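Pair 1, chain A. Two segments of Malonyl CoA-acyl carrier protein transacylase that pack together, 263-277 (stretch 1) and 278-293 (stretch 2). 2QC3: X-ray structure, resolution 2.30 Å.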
# COMPACT_ATOMS: atom_id res chain seq x y z
N VAL A 263 5.47 17.63 9.67
CA VAL A 263 4.65 16.53 10.16
C VAL A 263 4.79 16.47 11.67
O VAL A 263 5.89 16.25 12.19
CB VAL A 263 5.08 15.18 9.54
CG1 VAL A 263 6.57 14.99 9.72
CG2 VAL A 263 4.31 14.04 10.21
N THR A 264 3.69 16.69 12.38
CA THR A 264 3.71 16.69 13.83
C THR A 264 3.12 15.43 14.44
O THR A 264 3.14 15.25 15.66
CB THR A 264 2.96 17.91 14.37
OG1 THR A 264 1.56 17.79 14.08
CG2 THR A 264 3.51 19.18 13.72
N ALA A 265 2.59 14.55 13.60
CA ALA A 265 2.00 13.31 14.07
C ALA A 265 1.82 12.34 12.92
O ALA A 265 1.58 12.75 11.78
CB ALA A 265 0.66 13.60 14.74
N ILE A 266 1.95 11.05 13.21
CA ILE A 266 1.81 10.02 12.19
C ILE A 266 0.65 9.09 12.51
O ILE A 266 0.56 8.56 13.61
CB ILE A 266 3.06 9.14 12.08
CG1 ILE A 266 4.31 9.99 11.82
CG2 ILE A 266 2.86 8.09 10.98
CD1 ILE A 266 4.25 10.81 10.57
N VAL A 267 -0.23 8.89 11.54
CA VAL A 267 -1.35 7.99 11.73
C VAL A 267 -1.31 6.94 10.63
O VAL A 267 -1.32 7.28 9.44
CB VAL A 267 -2.71 8.73 11.65
CG1 VAL A 267 -3.85 7.75 11.90
CG2 VAL A 267 -2.75 9.87 12.67
N GLU A 268 -1.21 5.68 11.02
CA GLU A 268 -1.20 4.60 10.05
C GLU A 268 -2.54 3.92 10.15
O GLU A 268 -2.99 3.54 11.24
CB GLU A 268 -0.06 3.60 10.34
CG GLU A 268 -0.19 2.28 9.57
CD GLU A 268 1.09 1.46 9.54
OE1 GLU A 268 1.90 1.55 10.49
OE2 GLU A 268 1.29 0.71 8.56
N PHE A 269 -3.19 3.78 9.00
CA PHE A 269 -4.49 3.15 8.93
C PHE A 269 -4.38 1.63 8.90
O PHE A 269 -3.31 1.09 8.59
CB PHE A 269 -5.23 3.63 7.68
CG PHE A 269 -5.74 5.03 7.79
CD1 PHE A 269 -4.85 6.10 7.81
CD2 PHE A 269 -7.10 5.29 7.87
CE1 PHE A 269 -5.31 7.40 7.92
CE2 PHE A 269 -7.57 6.59 7.99
CZ PHE A 269 -6.68 7.65 8.01
N PRO A 270 -5.46 0.92 9.25
CA PRO A 270 -5.44 -0.55 9.24
C PRO A 270 -5.56 -1.11 7.83
O PRO A 270 -6.02 -0.43 6.92
CB PRO A 270 -6.65 -0.91 10.11
CG PRO A 270 -7.59 0.22 9.86
CD PRO A 270 -6.66 1.42 9.95
N PRO A 271 -5.09 -2.35 7.62
CA PRO A 271 -4.48 -3.17 8.66
C PRO A 271 -3.07 -2.67 8.96
O PRO A 271 -2.15 -2.89 8.18
CB PRO A 271 -4.50 -4.57 8.05
CG PRO A 271 -4.33 -4.29 6.58
CD PRO A 271 -5.26 -3.12 6.37
N ALA A 272 -2.92 -1.98 10.08
CA ALA A 272 -1.64 -1.42 10.49
C ALA A 272 -0.49 -2.39 10.20
O ALA A 272 -0.57 -3.58 10.51
CB ALA A 272 -1.67 -1.09 11.98
N GLY A 273 0.57 -1.86 9.61
CA GLY A 273 1.72 -2.68 9.29
C GLY A 273 3.01 -2.18 9.92
O GLY A 273 3.16 -2.19 11.14
N THR A 274 3.94 -1.74 9.08
CA THR A 274 5.23 -1.25 9.56
C THR A 274 5.53 0.17 9.10
O THR A 274 6.61 0.69 9.37
CB THR A 274 6.37 -2.17 9.05
OG1 THR A 274 6.43 -2.11 7.62
CG2 THR A 274 6.12 -3.62 9.48
N LEU A 275 4.59 0.81 8.41
CA LEU A 275 4.83 2.17 7.92
C LEU A 275 5.12 3.15 9.05
O LEU A 275 5.99 4.01 8.93
CB LEU A 275 3.63 2.66 7.10
CG LEU A 275 3.25 1.76 5.92
CD1 LEU A 275 2.18 2.44 5.07
CD2 LEU A 275 4.49 1.45 5.09
N SER A 276 4.38 3.02 10.15
CA SER A 276 4.57 3.89 11.30
C SER A 276 6.02 3.83 11.77
O SER A 276 6.68 4.86 11.96
CB SER A 276 3.63 3.47 12.43
OG SER A 276 2.29 3.79 12.13
N GLY A 277 6.52 2.61 11.97
CA GLY A 277 7.89 2.41 12.42
C GLY A 277 8.91 2.95 11.43
O GLY A 277 9.90 3.57 11.83
N ILE A 278 8.68 2.71 10.15
CA ILE A 278 9.60 3.21 9.13
C ILE A 278 9.58 4.74 9.16
O ILE A 278 10.63 5.37 9.17
CB ILE A 278 9.22 2.72 7.71
CG1 ILE A 278 9.69 1.28 7.50
CG2 ILE A 278 9.88 3.59 6.66
CD1 ILE A 278 9.34 0.33 8.61
N ALA A 279 8.38 5.32 9.20
CA ALA A 279 8.22 6.77 9.23
C ALA A 279 8.85 7.42 10.47
O ALA A 279 9.32 8.56 10.40
CB ALA A 279 6.75 7.14 9.14
N LYS A 280 8.85 6.70 11.58
CA LYS A 280 9.42 7.19 12.83
C LYS A 280 10.91 7.48 12.69
O LYS A 280 11.40 8.49 13.17
CB LYS A 280 9.28 6.16 13.96
CG LYS A 280 7.95 6.10 14.66
CD LYS A 280 7.97 4.94 15.64
CE LYS A 280 6.72 4.87 16.48
NZ LYS A 280 6.60 5.98 17.44
N ARG A 281 11.61 6.56 12.04
CA ARG A 281 13.05 6.67 11.87
C ARG A 281 13.53 8.00 11.29
O ARG A 281 14.59 8.50 11.67
CB ARG A 281 13.57 5.51 11.02
CG ARG A 281 15.08 5.33 11.11
CD ARG A 281 15.59 4.11 10.34
NE ARG A 281 15.22 2.83 10.96
CZ ARG A 281 14.08 2.19 10.74
NH1 ARG A 281 13.17 2.69 9.91
NH2 ARG A 281 13.85 1.03 11.34
N GLU A 282 12.75 8.58 10.37
CA GLU A 282 13.15 9.84 9.76
C GLU A 282 12.48 11.02 10.45
O GLU A 282 13.03 12.12 10.49
CB GLU A 282 12.79 9.85 8.27
CG GLU A 282 13.15 8.56 7.53
CD GLU A 282 14.60 8.15 7.70
OE1 GLU A 282 14.94 7.00 7.34
OE2 GLU A 282 15.40 8.97 8.20
N LEU A 283 11.29 10.79 11.00
CA LEU A 283 10.56 11.84 11.69
C LEU A 283 10.67 11.60 13.19
O LEU A 283 9.69 11.29 13.85
CB LEU A 283 9.08 11.81 11.28
CG LEU A 283 8.80 11.83 9.78
CD1 LEU A 283 7.31 11.68 9.55
CD2 LEU A 283 9.30 13.13 9.17
N ARG A 284 11.88 11.73 13.72
CA ARG A 284 12.13 11.50 15.14
C ARG A 284 11.47 12.55 16.02
O ARG A 284 11.51 13.74 15.73
CB ARG A 284 13.63 11.46 15.41
CG ARG A 284 14.35 10.34 14.67
CD ARG A 284 15.85 10.41 14.88
NE ARG A 284 16.54 9.42 14.06
CZ ARG A 284 17.86 9.35 13.91
NH1 ARG A 284 18.65 10.21 14.54
NH2 ARG A 284 18.39 8.41 13.14
N GLY A 285 10.87 12.09 17.12
CA GLY A 285 10.21 13.01 18.03
C GLY A 285 8.76 13.20 17.66
O GLY A 285 8.02 13.91 18.34
N VAL A 286 8.34 12.54 16.58
CA VAL A 286 6.96 12.63 16.12
C VAL A 286 6.16 11.42 16.59
O VAL A 286 6.50 10.28 16.28
CB VAL A 286 6.89 12.69 14.57
CG1 VAL A 286 5.45 12.86 14.11
CG2 VAL A 286 7.77 13.82 14.05
N PRO A 287 5.09 11.66 17.36
CA PRO A 287 4.28 10.54 17.84
C PRO A 287 3.51 9.87 16.70
O PRO A 287 3.05 10.54 15.77
CB PRO A 287 3.36 11.20 18.86
CG PRO A 287 3.18 12.58 18.30
CD PRO A 287 4.59 12.94 17.87
N ALA A 288 3.37 8.55 16.79
CA ALA A 288 2.66 7.79 15.78
C ALA A 288 1.49 7.04 16.42
O ALA A 288 1.51 6.72 17.61
CB ALA A 288 3.60 6.80 15.11
N ARG A 289 0.47 6.77 15.61
CA ARG A 289 -0.71 6.06 16.08
C ARG A 289 -1.07 4.96 15.09
O ARG A 289 -1.28 5.23 13.91
CB ARG A 289 -1.89 7.02 16.24
CG ARG A 289 -1.76 7.99 17.41
CD ARG A 289 -1.82 7.26 18.75
NE ARG A 289 -1.76 8.18 19.88
CZ ARG A 289 -1.80 7.81 21.16
NH1 ARG A 289 -1.90 6.53 21.48
NH2 ARG A 289 -1.74 8.73 22.12
N ALA A 290 -1.12 3.73 15.59
CA ALA A 290 -1.45 2.58 14.77
C ALA A 290 -2.93 2.27 14.93
O ALA A 290 -3.35 1.75 15.97
CB ALA A 290 -0.62 1.37 15.20
N VAL A 291 -3.73 2.58 13.92
CA VAL A 291 -5.16 2.34 13.98
C VAL A 291 -5.50 0.89 13.66
O VAL A 291 -5.42 0.46 12.51
CB VAL A 291 -5.93 3.26 13.02
CG1 VAL A 291 -7.43 2.97 13.11
CG2 VAL A 291 -5.65 4.71 13.36
N LYS A 292 -5.89 0.14 14.68
CA LYS A 292 -6.26 -1.25 14.49
C LYS A 292 -7.64 -1.51 15.06
O LYS A 292 -8.16 -2.63 14.97
CB LYS A 292 -5.23 -2.17 15.14
CG LYS A 292 -4.55 -1.59 16.37
CD LYS A 292 -5.53 -1.35 17.50
CE LYS A 292 -4.82 -0.84 18.74
NZ LYS A 292 -5.74 -0.70 19.90
N SER A 293 -8.24 -0.48 15.66
CA SER A 293 -9.57 -0.60 16.23
C SER A 293 -10.28 0.75 16.32
O SER A 293 -9.64 1.78 16.53
CB SER A 293 -9.51 -1.25 17.62
OG SER A 293 -8.82 -0.44 18.56

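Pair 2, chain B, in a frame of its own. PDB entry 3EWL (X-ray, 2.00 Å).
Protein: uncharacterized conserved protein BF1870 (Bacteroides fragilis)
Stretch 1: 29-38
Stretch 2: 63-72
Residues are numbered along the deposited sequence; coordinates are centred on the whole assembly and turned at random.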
# COMPACT_ATOMS: atom_id res chain seq x y z
N TYR B 29 10.03 0.29 -7.21
CA TYR B 29 8.89 -0.60 -6.91
C TYR B 29 7.97 0.14 -5.99
O TYR B 29 8.43 0.88 -5.14
CB TYR B 29 9.35 -1.85 -6.20
CG TYR B 29 10.16 -2.77 -7.07
CD1 TYR B 29 9.55 -3.70 -7.89
CD2 TYR B 29 11.57 -2.69 -7.09
CE1 TYR B 29 10.32 -4.57 -8.72
CE2 TYR B 29 12.34 -3.53 -7.91
CZ TYR B 29 11.72 -4.46 -8.71
OH TYR B 29 12.49 -5.28 -9.50
N THR B 30 6.66 -0.11 -6.14
CA THR B 30 5.65 0.41 -5.24
C THR B 30 4.84 -0.77 -4.71
O THR B 30 4.27 -1.55 -5.49
CB THR B 30 4.70 1.39 -5.97
OG1 THR B 30 5.48 2.46 -6.53
CG2 THR B 30 3.66 2.01 -4.99
N MSE B 31 4.80 -0.91 -3.39
CA MSE B 31 3.87 -1.88 -2.82
C MSE B 31 2.63 -1.14 -2.36
O MSE B 31 2.71 -0.27 -1.49
CB MSE B 31 4.50 -2.62 -1.65
CG MSE B 31 3.58 -3.71 -1.04
SE MSE B 31 4.40 -4.67 0.46
CE MSE B 31 3.80 -3.57 1.92
N LEU B 32 1.47 -1.53 -2.88
CA LEU B 32 0.22 -1.00 -2.34
C LEU B 32 -0.28 -1.90 -1.22
O LEU B 32 -0.32 -3.11 -1.36
CB LEU B 32 -0.86 -0.93 -3.42
CG LEU B 32 -0.55 -0.23 -4.72
CD1 LEU B 32 -1.78 -0.44 -5.61
CD2 LEU B 32 -0.21 1.27 -4.56
N PHE B 33 -0.65 -1.28 -0.11
CA PHE B 33 -1.10 -2.00 1.07
C PHE B 33 -2.49 -1.51 1.45
O PHE B 33 -2.63 -0.45 2.07
CB PHE B 33 -0.09 -1.79 2.23
CG PHE B 33 -0.39 -2.61 3.49
CD1 PHE B 33 -0.04 -3.96 3.56
CD2 PHE B 33 -0.99 -2.03 4.61
CE1 PHE B 33 -0.30 -4.72 4.72
CE2 PHE B 33 -1.22 -2.77 5.78
CZ PHE B 33 -0.89 -4.13 5.83
N PHE B 34 -3.52 -2.24 1.02
CA PHE B 34 -4.88 -1.85 1.35
C PHE B 34 -5.23 -2.40 2.69
O PHE B 34 -5.20 -3.60 2.90
CB PHE B 34 -5.91 -2.23 0.28
CG PHE B 34 -5.60 -1.63 -1.09
CD1 PHE B 34 -5.87 -0.29 -1.36
CD2 PHE B 34 -4.96 -2.39 -2.07
CE1 PHE B 34 -5.55 0.28 -2.63
CE2 PHE B 34 -4.63 -1.83 -3.33
CZ PHE B 34 -4.96 -0.48 -3.61
N TYR B 35 -5.57 -1.51 3.62
CA TYR B 35 -5.75 -1.93 5.00
C TYR B 35 -6.97 -1.31 5.67
O TYR B 35 -7.63 -0.41 5.12
CB TYR B 35 -4.47 -1.61 5.79
CG TYR B 35 -4.30 -0.12 6.13
CD1 TYR B 35 -4.75 0.38 7.35
CD2 TYR B 35 -3.72 0.78 5.22
CE1 TYR B 35 -4.62 1.73 7.68
CE2 TYR B 35 -3.57 2.14 5.55
CZ TYR B 35 -4.03 2.60 6.79
OH TYR B 35 -3.89 3.92 7.17
N ASP B 36 -7.24 -1.78 6.89
CA ASP B 36 -8.19 -1.12 7.76
C ASP B 36 -7.51 -0.77 9.11
O ASP B 36 -6.70 -1.55 9.62
CB ASP B 36 -9.42 -2.05 7.95
CG ASP B 36 -10.52 -1.38 8.71
OD1 ASP B 36 -11.45 -0.83 8.08
OD2 ASP B 36 -10.42 -1.36 9.96
N PRO B 37 -7.85 0.39 9.71
CA PRO B 37 -7.23 0.74 10.98
C PRO B 37 -7.57 -0.25 12.10
O PRO B 37 -6.85 -0.28 13.11
CB PRO B 37 -7.82 2.12 11.30
CG PRO B 37 -9.03 2.27 10.40
CD PRO B 37 -8.75 1.44 9.21
N ASP B 38 -8.66 -1.00 11.95
CA ASP B 38 -9.03 -2.01 12.95
C ASP B 38 -8.95 -3.40 12.33
O ASP B 38 -9.96 -3.98 11.92
CB ASP B 38 -10.42 -1.73 13.55
CG ASP B 38 -10.85 -2.80 14.58
OD1 ASP B 38 -9.99 -3.57 15.07
OD2 ASP B 38 -12.05 -2.85 14.89
N THR B 63 13.97 2.52 -2.79
CA THR B 63 13.84 1.50 -3.86
C THR B 63 12.45 0.89 -3.88
O THR B 63 11.91 0.57 -4.95
CB THR B 63 14.81 0.35 -3.61
OG1 THR B 63 16.11 0.90 -3.44
CG2 THR B 63 14.84 -0.62 -4.78
N LEU B 64 11.90 0.68 -2.70
CA LEU B 64 10.56 0.17 -2.55
C LEU B 64 9.76 1.15 -1.67
O LEU B 64 10.06 1.35 -0.51
CB LEU B 64 10.56 -1.21 -1.93
CG LEU B 64 9.20 -1.71 -1.44
CD1 LEU B 64 8.32 -2.09 -2.62
CD2 LEU B 64 9.47 -2.91 -0.57
N ARG B 65 8.75 1.74 -2.27
CA ARG B 65 7.87 2.65 -1.66
C ARG B 65 6.66 1.86 -1.14
O ARG B 65 6.05 1.12 -1.90
CB ARG B 65 7.36 3.52 -2.79
CG ARG B 65 8.12 4.73 -2.97
CD ARG B 65 7.51 5.77 -2.09
NE ARG B 65 8.36 6.94 -2.23
CZ ARG B 65 8.83 7.64 -1.22
NH1 ARG B 65 8.49 7.34 0.03
NH2 ARG B 65 9.62 8.64 -1.50
N VAL B 66 6.32 2.01 0.13
CA VAL B 66 5.05 1.47 0.59
C VAL B 66 4.05 2.56 0.66
O VAL B 66 4.25 3.61 1.37
CB VAL B 66 5.11 0.79 1.91
CG1 VAL B 66 3.71 0.22 2.26
CG2 VAL B 66 6.18 -0.35 1.87
N LEU B 67 2.97 2.33 -0.09
CA LEU B 67 1.82 3.19 -0.04
C LEU B 67 0.67 2.41 0.60
O LEU B 67 0.03 1.56 -0.03
CB LEU B 67 1.47 3.69 -1.45
CG LEU B 67 0.23 4.57 -1.57
CD1 LEU B 67 0.32 5.81 -0.64
CD2 LEU B 67 0.03 4.95 -3.00
N ALA B 68 0.43 2.70 1.86
CA ALA B 68 -0.63 2.09 2.64
C ALA B 68 -1.86 2.99 2.49
O ALA B 68 -1.83 4.21 2.83
CB ALA B 68 -0.16 1.96 4.13
N ILE B 69 -2.93 2.38 2.00
CA ILE B 69 -4.13 3.08 1.66
C ILE B 69 -5.35 2.53 2.38
O ILE B 69 -5.66 1.32 2.29
CB ILE B 69 -4.37 2.99 0.10
CG1 ILE B 69 -3.23 3.67 -0.66
CG2 ILE B 69 -5.71 3.64 -0.28
CD1 ILE B 69 -3.09 5.25 -0.34
N TYR B 70 -6.08 3.41 3.07
CA TYR B 70 -7.39 3.04 3.66
C TYR B 70 -8.46 3.48 2.67
O TYR B 70 -8.48 4.63 2.27
CB TYR B 70 -7.58 3.74 5.01
CG TYR B 70 -8.96 3.53 5.62
CD1 TYR B 70 -9.47 2.23 5.88
CD2 TYR B 70 -9.74 4.62 5.97
CE1 TYR B 70 -10.75 2.06 6.44
CE2 TYR B 70 -11.00 4.48 6.54
CZ TYR B 70 -11.50 3.21 6.79
OH TYR B 70 -12.77 3.13 7.35
N PRO B 71 -9.33 2.55 2.22
CA PRO B 71 -10.27 2.83 1.15
C PRO B 71 -11.68 3.12 1.61
O PRO B 71 -12.52 3.46 0.76
CB PRO B 71 -10.27 1.54 0.32
CG PRO B 71 -9.91 0.47 1.30
CD PRO B 71 -9.17 1.09 2.46
N ASP B 72 -11.95 3.00 2.92
CA ASP B 72 -13.32 3.11 3.42
C ASP B 72 -13.61 4.46 4.09
O ASP B 72 -12.92 5.45 3.76
CB ASP B 72 -13.72 1.85 4.19
CG ASP B 72 -13.68 0.60 3.28
OD1 ASP B 72 -14.31 0.67 2.21
OD2 ASP B 72 -12.99 -0.42 3.57
O HOH W 1 -11.88 -1.82 5.35

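Both pairs are built on two parallel neighbouring strands. With N, CA and C of 14 central residues superposed, the RMSD is 0.9 Å; the strand axes approach to 4.5 Å at 15° in pair 1 and to 4.6 Å at 23° in pair 2. The hydrogen-bond ladders correspond. In pair 1, Ile266(A) N donates to Pro287(A) O (2.8 Å), Arg289(A) N to Ile266(A) O (2.7 Å), Glu268(A) N to Arg289(A) O (2.9 Å) and Val291(A) N to Glu268(A) O (2.9 Å). The matched positions in pair 2 repeat this: Met31(B) N to Arg65(B) O (2.8 Å), Leu67(B) N to Met31(B) O (3.0 Å), Phe33(B) N to Leu67(B) O (2.9 Å) and Ile69(B) N to Phe33(B) O (2.8 Å). Ile266(A) and Glu268(A), like Met31(B) and Phe33(B), each bond to both residues flanking their bridge partner.

The ladders differ at both ends. Arg65(B) N donates to Tyr29(B) O (3.0 Å); matched Pro287(A) N has no hydrogen, and Thr264(A) O lies 3.5 Å from Pro287(A) CD. Tyr35(B) N donates to Ile69(B) O at 3.1 Å, whereas the matched Pro270(A) N lies 3.3 Å from Val291(A) O with no hydrogen to share, though Pro270(A) CD packs 3.6 Å from Val291(A) CG1.

Ile266(A) and Met31(B) match within 0.6 Å at CA. Ile266(A) CB packs on the small Ala288(A) CB at 3.9 Å, and its CD1 reaches Leu283(A) CD1 at 3.3 Å, a residue delivered by the segment between helix and strand. Selenomethionine Met31(B) instead uses its extended t,t chain to place CE 3.8 Å from Val66(B) CG1, while its CB meets Leu64(B) CD1 at 4.0 Å.

The sharpest chemical contrast is Glu268(A) against Phe33(B), whose side-chain centres fall only 0.6 Å apart. Each shares its side of the sheet with a bridged alanine, Ala290(A) or Ala68(B). The Phe33(B) side chain leads away at its end, yet CD2 is 4.1 Å from Ala68(B) CB. Glu268(A), though buried, spends its carboxylate on its own stretch: OE1 accepts from Ser276(A) OG (2.8 Å) and N (2.9 Å), and OE2 from Gly273(A) N (2.9 Å), tying the strand to the start of the following helix.

On the other face, Val267(A) CG1 contacts Val291(A) CG2 at 3.8 Å, while matched Leu32(B) has its CD2 4.0 Å from Leu67(B) CD2. Arg289(A), the counterpart of Leu67(B), leads its end away from the first strand. Past strand 288-290, Lys292(A) turns its end away; matched Tyr70(B), still in its strand, has Pro37(B) CD over one ring face, 3.5 Å from Tyr70(B) CE1.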